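Local coordinates for protein eukaryotic Translation Initiation 4E (Schistosoma mansoni, PDB 3HXI) that binds the 7-methylguanosine cap at the 5' end of messenger RNA and probably thereby recruits mRNA for the initiation of translation, at residues S17-Q22 with I71-E76; F21-A26 with D30-K35; W86-T91 with L159-T164. One frame throughout, in Å; residues are numbered along the deposited sequence.

Interaction 1: residues S17-Q22 with I71-E76; sequences SYYLFQ and IMPKWE. With GTG (7-methyl-guanosine-5'-triphosphate-5'-guanosine), chain C.
Pro73 points its CG-CD edge at one face of the Tyr19 ring, the two side chains crossing at about a right angle; CG lies over the ring centre, 3.6 Å from the centroid, in a CH-pi contact. Its CD leans toward the phenol end, 3.6 Å from Tyr19 CZ. The first torsion of Tyr19 (chi1 -55°) sets the ring beside its backbone N and opposite the carbonyl carbon, and from there it projects from strand 11-21 to the proline. Water 1, in the ring plane, hydrogen-bonds to Tyr19 OH; its approach to Ile71 O is unusually short and the bridge doubtful.

Pro73 is the centre of an inverse gamma turn, and directly beyond it the chain reads the cap. Trp75 N donates to O6A of the methylated guanine at 2.8 Å, while the indole lies beneath the base, with C6A 3.3 Å above its plane. Trp138 meets the Trp75 ring nearly parallel; the base is probably sandwiched between Trp75 and Trp29, as in other eIF4E proteins. Glu76 folds back at chi2 (75°), which brings OE1 2.9 Å from N1A in a nearly straight bond (166°); the bond from N2A to OE2 is weak. Arg174 forms a salt bridge with OE2. Edge recognition by carboxylate and backbone N-H thus selects guanine, and the negative carboxylate probably favours the positively charged, N7-methylated form of the base.

Interaction 2: residues F21-A26 with D30-K35; sequences FQFRKA and DECLEK. With GTG (7-methyl-guanosine-5'-triphosphate-5'-guanosine), chain C.
Cys32 CB sits over one face of the Phe21 ring, 3.9 Å from its centroid in a CH-pi contact, while Leu33 CD2 meets the same ring at its edge. Phe21 and Leu33 form an antiparallel non-hydrogen-bonded pair where strands 11-21 and 33-41 approach the loop that joins them. The bond that closes this end of the ladder runs from Gln22 N to Cys32 O, 2.9 Å long and nearly straight at 171°. Phe21 CA adds a CA-H...O contact to the same oxygen.

Gln22 O is taken by the Arg24 side chain. Bends at chi2 and chi3 curl the arginine back, so that NH2 donates to this carbonyl at 2.7 Å with an N-H...O angle of 146°. The guanidinium also presents an edge to Cys32 O, 3.8 Å from NH2. Glu34 OE1 is 4.6 Å from Arg24 NH1 but well out of the guanidinium plane, so any attraction is probably electrostatic only, with no N-H directed at the oxygen. Elsewhere in 30-35, Glu31 OE1 accepts from Asp28 N.

Residues of this hairpin end also meet the second nucleoside of the cap analogue. Phe23 places CB 3.4 Å from O3E and one ring face against O2E, and Cys32 SG approaches N2B at 3.8 Å. None of these approaches is a hydrogen bond, which implies that the second guanosine is met here chiefly by packing rather than by base-specific polar recognition.

Interaction 3: residues W86-T91 with L159-T164; sequences WLINVT and LELEDT
Ile88 overlaps two leucines, packing its CD1 3.7 Å from Leu159 CD2 and its CG1 3.8 Å from Leu161 CD1. The contact joins the end of strand 84-89, in the curved antiparallel sheet of the eIF4E fold, to the Schellman motif that ends helix 145-159, where Glu160 has positive phi. Both leucines cross the isoleucine at about a right angle. CG1 of Ile88, beside the backbone N (chi1 -63°), carries CD1 to Leu159 and itself touches Leu161 CD1, while CG2 lies against both Leu161 methyls. Helix 96-108 extends this apolar layer, with Leu103 touching Leu159 and Leu99 touching Leu161; Ile155 of helix 145-159 also packs on Ile88.

Polar groups follow a separate path, and no direct hydrogen bond links the two segments. Water 2 accepts from Asn89 N and donates to Thr164 O, 2.7 Å away. Water 3 donates to both Asn89 O and Asp163 OD2. Each polar backbone atom of Asn89 therefore reaches the loop through a water, and the end of the strand is linked to 159-164 in this way. Thr91 and Asp163 come at each other from opposite directions near the surface. There the threonine offers its methyl and not its hydroxyl, with CG2 3.2 Å from Asp163 OD2.

Interactions 1 and 2 form one continuous region of the cap site. They share Phe21 and Gln22, have centres 10 Å apart, and are joined by a salt bridge between Lys74 NZ and Asp30 OD2 (2.8 Å). Tyr19 also packs on Lys35, with OH and CE 3.4 Å apart. Their roles divide along the ligand: 71-76 reads the methylated guanine, while 21-26 and 30-35 meet the second guanosine. Interaction 3 reaches the same sheet farther across, with its centre about 22 Å from that of interaction 1 and 27 Å from that of interaction 2. The Ile88 side chain is about 13 Å from the ligand, so this contact is structural packing away from the pocket.

Interaction 1: residues S17-Q22 with I71-E76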
loop_
_atom_site.group_PDB
_atom_site.type_symbol
_atom_site.label_atom_id
_atom_site.label_comp_id
_atom_site.label_asym_id
_atom_site.label_seq_id
_atom_site.Cartn_x
_atom_site.Cartn_y
_atom_site.Cartn_z
ATOM N N SER A 17 -3.333 5.658 8.795
ATOM C CA SER A 17 -2.111 6.207 9.365
ATOM C C SER A 17 -0.930 6.021 8.415
ATOM O O SER A 17 -0.870 5.043 7.661
ATOM C CB SER A 17 -1.830 5.605 10.731
ATOM O OG SER A 17 -2.857 5.995 11.633
ATOM N N TYR A 18 -0.020 6.986 8.441
ATOM C CA TYR A 18 1.078 7.046 7.490
ATOM C C TYR A 18 2.387 6.959 8.259
ATOM O O TYR A 18 2.613 7.695 9.240
ATOM C CB TYR A 18 0.992 8.357 6.718
ATOM C CG TYR A 18 1.665 8.399 5.356
ATOM C CD1 TYR A 18 2.917 8.988 5.200
ATOM C CD2 TYR A 18 1.015 7.914 4.209
ATOM C CE1 TYR A 18 3.522 9.077 3.946
ATOM C CE2 TYR A 18 1.622 7.986 2.948
ATOM C CZ TYR A 18 2.876 8.585 2.833
ATOM O OH TYR A 18 3.497 8.692 1.605
ATOM N N TYR A 19 3.255 6.062 7.817
ATOM C CA TYR A 19 4.488 5.804 8.537
ATOM C C TYR A 19 5.684 5.899 7.626
ATOM O O TYR A 19 5.589 5.610 6.429
ATOM C CB TYR A 19 4.486 4.376 9.113
ATOM C CG TYR A 19 3.320 4.009 9.986
ATOM C CD1 TYR A 19 3.466 3.949 11.365
ATOM C CD2 TYR A 19 2.069 3.679 9.431
ATOM C CE1 TYR A 19 2.399 3.593 12.191
ATOM C CE2 TYR A 19 0.999 3.325 10.244
ATOM C CZ TYR A 19 1.169 3.292 11.621
ATOM O OH TYR A 19 0.118 2.945 12.439
ATOM N N LEU A 20 6.813 6.296 8.216
ATOM C CA LEU A 20 8.121 6.221 7.571
ATOM C C LEU A 20 8.956 5.162 8.232
ATOM O O LEU A 20 9.071 5.129 9.458
ATOM C CB LEU A 20 8.865 7.564 7.707
ATOM C CG LEU A 20 8.033 8.827 7.479
ATOM C CD1 LEU A 20 8.898 10.074 7.688
ATOM C CD2 LEU A 20 7.379 8.849 6.081
ATOM N N PHE A 21 9.546 4.293 7.418
ATOM C CA PHE A 21 10.544 3.344 7.894
ATOM C C PHE A 21 11.938 3.918 7.643
ATOM O O PHE A 21 12.326 4.121 6.506
ATOM C CB PHE A 21 10.405 1.982 7.180
ATOM C CG PHE A 21 11.469 1.002 7.579
ATOM C CD1 PHE A 21 11.248 0.118 8.626
ATOM C CD2 PHE A 21 12.708 1.007 6.951
ATOM C CE1 PHE A 21 12.241 -0.765 9.028
ATOM C CE2 PHE A 21 13.703 0.120 7.340
ATOM C CZ PHE A 21 13.476 -0.752 8.402
ATOM N N GLN A 22 12.694 4.176 8.701
ATOM C CA GLN A 22 14.058 4.676 8.521
ATOM C C GLN A 22 15.029 3.855 9.320
ATOM O O GLN A 22 14.961 3.857 10.552
ATOM C CB GLN A 22 14.146 6.131 8.965
ATOM C CG GLN A 22 13.300 7.107 8.150
ATOM C CD GLN A 22 13.185 8.452 8.838
ATOM O OE1 GLN A 22 12.573 8.561 9.891
ATOM N NE2 GLN A 22 13.772 9.478 8.239
ATOM N N ILE A 71 -4.660 -0.883 12.293
ATOM C CA ILE A 71 -3.767 -1.960 11.871
ATOM C C ILE A 71 -2.328 -1.466 11.892
ATOM O O ILE A 71 -1.972 -0.541 11.160
ATOM C CB ILE A 71 -4.094 -2.433 10.432
ATOM C CG1 ILE A 71 -5.580 -2.789 10.311
ATOM C CG2 ILE A 71 -3.190 -3.627 10.047
ATOM C CD1 ILE A 71 -6.012 -3.162 8.920
ATOM N N MET A 72 -1.509 -2.080 12.736
ATOM C CA MET A 72 -0.092 -1.785 12.769
ATOM C C MET A 72 0.535 -2.266 11.460
ATOM O O MET A 72 0.137 -3.311 10.921
ATOM C CB MET A 72 0.575 -2.473 13.967
ATOM C CG MET A 72 0.295 -1.783 15.291
ATOM S SD MET A 72 1.100 -2.624 16.663
ATOM C CE MET A 72 0.127 -4.133 16.741
ATOM N N PRO A 73 1.483 -1.483 10.916
ATOM C CA PRO A 73 2.105 -1.873 9.653
ATOM C C PRO A 73 3.199 -2.931 9.830
ATOM O O PRO A 73 4.366 -2.675 9.531
ATOM C CB PRO A 73 2.715 -0.555 9.160
ATOM C CG PRO A 73 3.075 0.160 10.408
ATOM C CD PRO A 73 2.001 -0.184 11.406
ATOM N N LYS A 74 2.829 -4.113 10.318
ATOM C CA LYS A 74 3.800 -5.180 10.505
ATOM C C LYS A 74 3.093 -6.522 10.505
ATOM O O LYS A 74 1.885 -6.589 10.764
ATOM C CB LYS A 74 4.640 -4.973 11.785
ATOM C CG LYS A 74 3.874 -5.054 13.101
ATOM C CD LYS A 74 4.650 -4.383 14.262
ATOM C CE LYS A 74 5.708 -5.297 14.898
ATOM N NZ LYS A 74 5.954 -4.953 16.350
ATOM N N TRP A 75 3.833 -7.587 10.187
ATOM C CA TRP A 75 3.230 -8.900 10.010
ATOM C C TRP A 75 2.527 -9.323 11.287
ATOM O O TRP A 75 1.521 -10.056 11.252
ATOM C CB TRP A 75 4.292 -9.954 9.685
ATOM C CG TRP A 75 5.020 -9.774 8.367
ATOM C CD1 TRP A 75 4.486 -9.401 7.164
ATOM C CD2 TRP A 75 6.411 -10.013 8.133
ATOM N NE1 TRP A 75 5.471 -9.353 6.200
ATOM C CE2 TRP A 75 6.659 -9.742 6.764
ATOM C CE3 TRP A 75 7.470 -10.444 8.943
ATOM C CZ2 TRP A 75 7.918 -9.878 6.195
ATOM C CZ3 TRP A 75 8.734 -10.586 8.370
ATOM C CH2 TRP A 75 8.948 -10.298 7.011
ATOM N N GLU A 76 3.069 -8.857 12.409
ATOM C CA GLU A 76 2.632 -9.308 13.740
ATOM C C GLU A 76 1.191 -8.926 14.135
ATOM O O GLU A 76 0.606 -9.562 15.039
ATOM C CB GLU A 76 3.656 -8.887 14.802
ATOM C CG GLU A 76 4.987 -9.661 14.705
ATOM C CD GLU A 76 5.894 -9.241 13.540
ATOM O OE1 GLU A 76 5.792 -8.103 13.027
ATOM O OE2 GLU A 76 6.723 -10.080 13.131
HETATM P PA GTG C . 12.203 -5.832 3.229
HETATM O O1A GTG C . 12.698 -4.438 3.505
HETATM O O2A GTG C . 10.778 -6.102 2.794
HETATM O O3A GTG C . 13.155 -6.633 2.214
HETATM P PB GTG C . 14.326 -6.095 1.281
HETATM O O1B GTG C . 13.855 -4.959 0.407
HETATM O O2B GTG C . 14.925 -7.341 0.636
HETATM O O3B GTG C . 15.380 -5.597 2.388
HETATM N N9A GTG C . 10.697 -7.166 8.196
HETATM C C8A GTG C . 10.001 -6.699 7.154
HETATM N N7A GTG C . 8.699 -6.609 7.509
HETATM C C7X GTG C . 7.631 -6.122 6.600
HETATM C C5A GTG C . 8.599 -7.025 8.774
HETATM C C6A GTG C . 7.496 -7.141 9.627
HETATM O O6A GTG C . 6.331 -6.834 9.282
HETATM N N1A GTG C . 7.711 -7.626 10.875
HETATM C C2A GTG C . 8.978 -7.960 11.276
HETATM N N2A GTG C . 9.219 -8.437 12.511
HETATM N N3A GTG C . 10.040 -7.841 10.448
HETATM C C4A GTG C . 9.857 -7.369 9.203
HETATM O O5D GTG C . 12.396 -6.640 4.577
HETATM C C5D GTG C . 13.695 -6.716 5.156
HETATM C C4D GTG C . 13.605 -7.421 6.491
HETATM O O4D GTG C . 12.872 -6.598 7.387
HETATM C C3D GTG C . 12.853 -8.736 6.445
HETATM O O3D GTG C . 13.691 -9.798 5.995
HETATM C C2D GTG C . 12.424 -8.886 7.884
HETATM O O2D GTG C . 13.513 -9.399 8.666
HETATM C C1D GTG C . 12.152 -7.441 8.285
HETATM P PG GTG C . 16.729 -4.761 2.140
HETATM O O1G GTG C . 16.742 -4.031 0.834
HETATM O O2G GTG C . 17.905 -5.644 2.517
HETATM O O5E GTG C . 16.573 -3.679 3.318
HETATM C C5E GTG C . 15.617 -2.626 3.204
HETATM C C4E GTG C . 15.736 -1.693 4.391
HETATM O O4E GTG C . 15.408 -2.417 5.580
HETATM C C3E GTG C . 17.147 -1.175 4.600
HETATM O O3E GTG C . 17.033 0.102 5.251
HETATM C C2E GTG C . 17.768 -2.153 5.587
HETATM O O2E GTG C . 18.835 -1.574 6.356
HETATM C C1E GTG C . 16.555 -2.466 6.452
HETATM N N9B GTG C . 16.514 -3.782 7.119
HETATM C C8B GTG C . 16.543 -4.913 6.221
HETATM N N7B GTG C . 16.438 -6.019 7.167
HETATM C C5B GTG C . 16.323 -5.499 8.427
HETATM C C6B GTG C . 16.178 -6.107 9.761
HETATM O O6B GTG C . 16.139 -7.365 9.834
HETATM N N1B GTG C . 16.113 -5.276 10.841
HETATM C C2B GTG C . 16.161 -3.906 10.712
HETATM N N2B GTG C . 16.085 -3.093 11.796
HETATM N N3B GTG C . 16.290 -3.287 9.513
HETATM C C4B GTG C . 16.358 -4.027 8.388
HETATM O O HOH W 1 -2.041 1.996 11.171
#

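Interaction 2: residues F21-A26 with D30-K35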
loop_
_atom_site.group_PDB
_atom_site.type_symbol
_atom_site.label_atom_id
_atom_site.label_comp_id
_atom_site.label_asym_id
_atom_site.label_seq_id
_atom_site.Cartn_x
_atom_site.Cartn_y
_atom_site.Cartn_z
ATOM N N PHE A 21 9.546 4.293 7.418
ATOM C CA PHE A 21 10.544 3.344 7.894
ATOM C C PHE A 21 11.938 3.918 7.643
ATOM O O PHE A 21 12.326 4.121 6.506
ATOM C CB PHE A 21 10.405 1.982 7.180
ATOM C CG PHE A 21 11.469 1.002 7.579
ATOM C CD1 PHE A 21 11.248 0.118 8.626
ATOM C CD2 PHE A 21 12.708 1.007 6.951
ATOM C CE1 PHE A 21 12.241 -0.765 9.028
ATOM C CE2 PHE A 21 13.703 0.120 7.340
ATOM C CZ PHE A 21 13.476 -0.752 8.402
ATOM N N GLN A 22 12.694 4.176 8.701
ATOM C CA GLN A 22 14.058 4.676 8.521
ATOM C C GLN A 22 15.029 3.855 9.320
ATOM O O GLN A 22 14.961 3.857 10.552
ATOM C CB GLN A 22 14.146 6.131 8.965
ATOM C CG GLN A 22 13.300 7.107 8.150
ATOM C CD GLN A 22 13.185 8.452 8.838
ATOM O OE1 GLN A 22 12.573 8.561 9.891
ATOM N NE2 GLN A 22 13.772 9.478 8.239
ATOM N N PHE A 23 15.928 3.147 8.637
ATOM C CA PHE A 23 16.854 2.262 9.338
ATOM C C PHE A 23 17.922 3.067 10.067
ATOM O O PHE A 23 18.554 3.944 9.485
ATOM C CB PHE A 23 17.544 1.254 8.413
ATOM C CG PHE A 23 18.791 0.643 9.019
ATOM C CD1 PHE A 23 18.691 -0.365 9.983
ATOM C CD2 PHE A 23 20.053 1.091 8.648
ATOM C CE1 PHE A 23 19.828 -0.919 10.567
ATOM C CE2 PHE A 23 21.201 0.540 9.223
ATOM C CZ PHE A 23 21.082 -0.472 10.187
ATOM N N ARG A 24 18.094 2.758 11.345
ATOM C CA ARG A 24 19.284 3.155 12.078
ATOM C C ARG A 24 19.844 1.929 12.781
ATOM O O ARG A 24 19.090 1.020 13.181
ATOM C CB ARG A 24 18.992 4.291 13.067
ATOM C CG ARG A 24 18.703 5.645 12.397
ATOM C CD ARG A 24 17.205 5.837 12.138
ATOM N NE ARG A 24 16.495 6.184 13.368
ATOM C CZ ARG A 24 15.192 5.994 13.586
ATOM N NH1 ARG A 24 14.676 6.358 14.750
ATOM N NH2 ARG A 24 14.398 5.453 12.654
ATOM N N LYS A 25 21.173 1.911 12.893
ATOM C CA LYS A 25 21.921 0.836 13.540
ATOM C C LYS A 25 21.413 0.555 14.944
ATOM O O LYS A 25 21.088 1.478 15.697
ATOM C CB LYS A 25 23.399 1.182 13.570
ATOM N N ALA A 26 21.314 -0.725 15.287
ATOM C CA ALA A 26 20.965 -1.130 16.643
ATOM C C ALA A 26 19.519 -0.799 17.031
ATOM O O ALA A 26 19.196 -0.673 18.217
ATOM C CB ALA A 26 21.955 -0.533 17.660
ATOM N N ASP A 30 10.839 -3.018 13.940
ATOM C CA ASP A 30 9.624 -2.247 14.212
ATOM C C ASP A 30 9.911 -0.879 14.833
ATOM O O ASP A 30 9.099 0.033 14.727
ATOM C CB ASP A 30 8.618 -3.057 15.051
ATOM C CG ASP A 30 9.145 -3.437 16.419
ATOM O OD1 ASP A 30 10.365 -3.351 16.664
ATOM O OD2 ASP A 30 8.316 -3.847 17.260
ATOM N N GLU A 31 11.073 -0.747 15.470
ATOM C CA GLU A 31 11.504 0.512 16.083
ATOM C C GLU A 31 11.959 1.531 15.034
ATOM O O GLU A 31 12.136 2.711 15.341
ATOM C CB GLU A 31 12.639 0.250 17.073
ATOM C CG GLU A 31 12.214 -0.623 18.239
ATOM C CD GLU A 31 13.315 -0.879 19.240
ATOM O OE1 GLU A 31 14.472 -1.142 18.839
ATOM O OE2 GLU A 31 13.000 -0.848 20.449
ATOM N N CYS A 32 12.155 1.067 13.803
ATOM C CA CYS A 32 12.550 1.951 12.710
ATOM C C CYS A 32 11.344 2.611 12.053
ATOM O O CYS A 32 11.513 3.513 11.226
ATOM C CB CYS A 32 13.356 1.203 11.644
ATOM S SG CYS A 32 14.973 0.559 12.178
ATOM N N LEU A 33 10.151 2.160 12.437
ATOM C CA LEU A 33 8.885 2.706 11.952
ATOM C C LEU A 33 8.448 3.877 12.806
ATOM O O LEU A 33 8.546 3.826 14.045
ATOM C CB LEU A 33 7.792 1.649 12.007
ATOM C CG LEU A 33 7.880 0.527 10.989
ATOM C CD1 LEU A 33 6.985 -0.632 11.426
ATOM C CD2 LEU A 33 7.510 1.015 9.586
ATOM N N GLU A 34 7.949 4.929 12.172
ATOM C CA GLU A 34 7.352 6.008 12.976
ATOM C C GLU A 34 6.130 6.577 12.305
ATOM O O GLU A 34 6.130 6.766 11.100
ATOM C CB GLU A 34 8.367 7.110 13.313
ATOM C CG GLU A 34 8.765 8.013 12.163
ATOM C CD GLU A 34 10.031 8.824 12.440
ATOM O OE1 GLU A 34 10.849 8.446 13.313
ATOM O OE2 GLU A 34 10.211 9.847 11.759
ATOM N N LYS A 35 5.097 6.827 13.105
ATOM C CA LYS A 35 3.820 7.306 12.597
ATOM C C LYS A 35 3.888 8.809 12.422
ATOM O O LYS A 35 4.020 9.544 13.403
ATOM C CB LYS A 35 2.684 6.962 13.571
ATOM C CG LYS A 35 1.267 7.062 12.925
ATOM C CD LYS A 35 0.126 6.928 13.962
ATOM C CE LYS A 35 0.065 5.550 14.607
ATOM N NZ LYS A 35 -0.940 5.533 15.719
HETATM P PA GTG C . 12.203 -5.832 3.229
HETATM O O1A GTG C . 12.698 -4.438 3.505
HETATM O O2A GTG C . 10.778 -6.102 2.794
HETATM O O3A GTG C . 13.155 -6.633 2.214
HETATM P PB GTG C . 14.326 -6.095 1.281
HETATM O O1B GTG C . 13.855 -4.959 0.407
HETATM O O2B GTG C . 14.925 -7.341 0.636
HETATM O O3B GTG C . 15.380 -5.597 2.388
HETATM N N9A GTG C . 10.697 -7.166 8.196
HETATM C C8A GTG C . 10.001 -6.699 7.154
HETATM N N7A GTG C . 8.699 -6.609 7.509
HETATM C C7X GTG C . 7.631 -6.122 6.600
HETATM C C5A GTG C . 8.599 -7.025 8.774
HETATM C C6A GTG C . 7.496 -7.141 9.627
HETATM O O6A GTG C . 6.331 -6.834 9.282
HETATM N N1A GTG C . 7.711 -7.626 10.875
HETATM C C2A GTG C . 8.978 -7.960 11.276
HETATM N N2A GTG C . 9.219 -8.437 12.511
HETATM N N3A GTG C . 10.040 -7.841 10.448
HETATM C C4A GTG C . 9.857 -7.369 9.203
HETATM O O5D GTG C . 12.396 -6.640 4.577
HETATM C C5D GTG C . 13.695 -6.716 5.156
HETATM C C4D GTG C . 13.605 -7.421 6.491
HETATM O O4D GTG C . 12.872 -6.598 7.387
HETATM C C3D GTG C . 12.853 -8.736 6.445
HETATM O O3D GTG C . 13.691 -9.798 5.995
HETATM C C2D GTG C . 12.424 -8.886 7.884
HETATM O O2D GTG C . 13.513 -9.399 8.666
HETATM C C1D GTG C . 12.152 -7.441 8.285
HETATM P PG GTG C . 16.729 -4.761 2.140
HETATM O O1G GTG C . 16.742 -4.031 0.834
HETATM O O2G GTG C . 17.905 -5.644 2.517
HETATM O O5E GTG C . 16.573 -3.679 3.318
HETATM C C5E GTG C . 15.617 -2.626 3.204
HETATM C C4E GTG C . 15.736 -1.693 4.391
HETATM O O4E GTG C . 15.408 -2.417 5.580
HETATM C C3E GTG C . 17.147 -1.175 4.600
HETATM O O3E GTG C . 17.033 0.102 5.251
HETATM C C2E GTG C . 17.768 -2.153 5.587
HETATM O O2E GTG C . 18.835 -1.574 6.356
HETATM C C1E GTG C . 16.555 -2.466 6.452
HETATM N N9B GTG C . 16.514 -3.782 7.119
HETATM C C8B GTG C . 16.543 -4.913 6.221
HETATM N N7B GTG C . 16.438 -6.019 7.167
HETATM C C5B GTG C . 16.323 -5.499 8.427
HETATM C C6B GTG C . 16.178 -6.107 9.761
HETATM O O6B GTG C . 16.139 -7.365 9.834
HETATM N N1B GTG C . 16.113 -5.276 10.841
HETATM C C2B GTG C . 16.161 -3.906 10.712
HETATM N N2B GTG C . 16.085 -3.093 11.796
HETATM N N3B GTG C . 16.290 -3.287 9.513
HETATM C C4B GTG C . 16.358 -4.027 8.388
#

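Interaction 3: residues W86-T91 with L159-T164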
loop_
_atom_site.group_PDB
_atom_site.type_symbol
_atom_site.label_atom_id
_atom_site.label_comp_id
_atom_site.label_asym_id
_atom_site.label_seq_id
_atom_site.Cartn_x
_atom_site.Cartn_y
_atom_site.Cartn_z
ATOM N N TRP A 86 -0.040 -8.207 -2.420
ATOM C CA TRP A 86 0.215 -8.073 -3.852
ATOM C C TRP A 86 1.516 -7.304 -3.992
ATOM O O TRP A 86 1.617 -6.197 -3.476
ATOM C CB TRP A 86 -0.929 -7.343 -4.569
ATOM C CG TRP A 86 -2.088 -8.279 -4.931
ATOM C CD1 TRP A 86 -3.358 -8.249 -4.427
ATOM C CD2 TRP A 86 -2.044 -9.387 -5.847
ATOM N NE1 TRP A 86 -4.132 -9.265 -5.002
ATOM C CE2 TRP A 86 -3.338 -9.970 -5.870
ATOM C CE3 TRP A 86 -1.043 -9.924 -6.684
ATOM C CZ2 TRP A 86 -3.653 -11.067 -6.689
ATOM C CZ3 TRP A 86 -1.349 -11.004 -7.473
ATOM C CH2 TRP A 86 -2.653 -11.572 -7.469
ATOM N N LEU A 87 2.504 -7.906 -4.664
ATOM C CA LEU A 87 3.812 -7.288 -4.861
ATOM C C LEU A 87 3.987 -6.781 -6.290
ATOM O O LEU A 87 3.760 -7.514 -7.263
ATOM C CB LEU A 87 4.931 -8.273 -4.488
ATOM C CG LEU A 87 6.343 -7.756 -4.814
ATOM C CD1 LEU A 87 6.774 -6.710 -3.811
ATOM C CD2 LEU A 87 7.298 -8.920 -4.849
ATOM N N ILE A 88 4.391 -5.515 -6.398
ATOM C CA ILE A 88 4.553 -4.860 -7.701
ATOM C C ILE A 88 6.023 -4.489 -7.856
ATOM O O ILE A 88 6.550 -3.728 -7.046
ATOM C CB ILE A 88 3.742 -3.545 -7.785
ATOM C CG1 ILE A 88 2.234 -3.805 -7.652
ATOM C CG2 ILE A 88 4.036 -2.804 -9.129
ATOM C CD1 ILE A 88 1.484 -2.612 -7.062
ATOM N N ASN A 89 6.678 -5.040 -8.881
ATOM C CA ASN A 89 8.060 -4.715 -9.159
ATOM C C ASN A 89 8.115 -3.575 -10.144
ATOM O O ASN A 89 7.682 -3.702 -11.301
ATOM C CB ASN A 89 8.817 -5.921 -9.697
ATOM C CG ASN A 89 8.964 -7.020 -8.664
ATOM O OD1 ASN A 89 9.232 -6.753 -7.493
ATOM N ND2 ASN A 89 8.787 -8.258 -9.092
ATOM N N VAL A 90 8.635 -2.455 -9.671
ATOM C CA VAL A 90 8.700 -1.225 -10.455
ATOM C C VAL A 90 9.748 -1.377 -11.540
ATOM O O VAL A 90 10.837 -1.898 -11.281
ATOM C CB VAL A 90 9.062 -0.029 -9.552
ATOM C CG1 VAL A 90 9.300 1.246 -10.372
ATOM C CG2 VAL A 90 7.978 0.180 -8.517
ATOM N N THR A 91 9.397 -0.947 -12.754
ATOM C CA THR A 91 10.333 -0.907 -13.870
ATOM C C THR A 91 10.939 0.498 -14.046
ATOM O O THR A 91 10.376 1.516 -13.599
ATOM C CB THR A 91 9.677 -1.390 -15.183
ATOM O OG1 THR A 91 8.688 -0.448 -15.622
ATOM C CG2 THR A 91 9.016 -2.764 -14.994
ATOM N N LEU A 159 -3.045 1.239 -11.735
ATOM C CA LEU A 159 -1.622 1.564 -11.839
ATOM C C LEU A 159 -1.067 1.411 -13.252
ATOM O O LEU A 159 0.093 1.739 -13.498
ATOM C CB LEU A 159 -0.814 0.789 -10.814
ATOM C CG LEU A 159 -0.775 1.365 -9.394
ATOM C CD1 LEU A 159 -2.181 1.601 -8.781
ATOM C CD2 LEU A 159 0.034 0.442 -8.507
ATOM N N GLU A 160 -1.924 0.948 -14.174
ATOM C CA GLU A 160 -1.571 0.770 -15.586
ATOM C C GLU A 160 -0.331 -0.128 -15.700
ATOM O O GLU A 160 0.626 0.174 -16.423
ATOM C CB GLU A 160 -1.371 2.129 -16.290
ATOM C CG GLU A 160 -2.548 3.103 -16.090
ATOM C CD GLU A 160 -2.449 4.379 -16.922
ATOM O OE1 GLU A 160 -1.417 4.613 -17.579
ATOM O OE2 GLU A 160 -3.428 5.158 -16.926
ATOM N N LEU A 161 -0.371 -1.235 -14.960
ATOM C CA LEU A 161 0.745 -2.168 -14.885
ATOM C C LEU A 161 0.729 -3.181 -16.012
ATOM O O LEU A 161 -0.319 -3.696 -16.393
ATOM C CB LEU A 161 0.736 -2.927 -13.561
ATOM C CG LEU A 161 0.750 -2.144 -12.257
ATOM C CD1 LEU A 161 0.762 -3.118 -11.079
ATOM C CD2 LEU A 161 1.953 -1.192 -12.160
ATOM N N GLU A 162 1.920 -3.486 -16.507
ATOM C CA GLU A 162 2.061 -4.438 -17.591
ATOM C C GLU A 162 2.646 -5.759 -17.113
ATOM O O GLU A 162 2.144 -6.826 -17.468
ATOM C CB GLU A 162 2.864 -3.801 -18.728
ATOM C CG GLU A 162 1.955 -2.941 -19.616
ATOM C CD GLU A 162 2.709 -2.051 -20.567
ATOM O OE1 GLU A 162 3.601 -2.558 -21.280
ATOM O OE2 GLU A 162 2.402 -0.839 -20.607
ATOM N N ASP A 163 3.677 -5.680 -16.281
ATOM C CA ASP A 163 4.350 -6.858 -15.775
ATOM C C ASP A 163 3.488 -7.586 -14.755
ATOM O O ASP A 163 2.621 -6.977 -14.103
ATOM C CB ASP A 163 5.688 -6.485 -15.144
ATOM C CG ASP A 163 6.681 -5.980 -16.154
ATOM O OD1 ASP A 163 6.326 -5.917 -17.339
ATOM O OD2 ASP A 163 7.815 -5.675 -15.771
ATOM N N THR A 164 3.760 -8.882 -14.623
ATOM C CA THR A 164 3.060 -9.743 -13.685
ATOM C C THR A 164 3.219 -9.253 -12.255
ATOM O O THR A 164 4.339 -8.900 -11.817
ATOM C CB THR A 164 3.608 -11.180 -13.764
ATOM O OG1 THR A 164 3.424 -11.667 -15.089
ATOM C CG2 THR A 164 2.898 -12.105 -12.766
HETATM O O HOH W 2 5.240 -6.518 -10.856
HETATM O O HOH W 3 8.159 -5.741 -13.121
#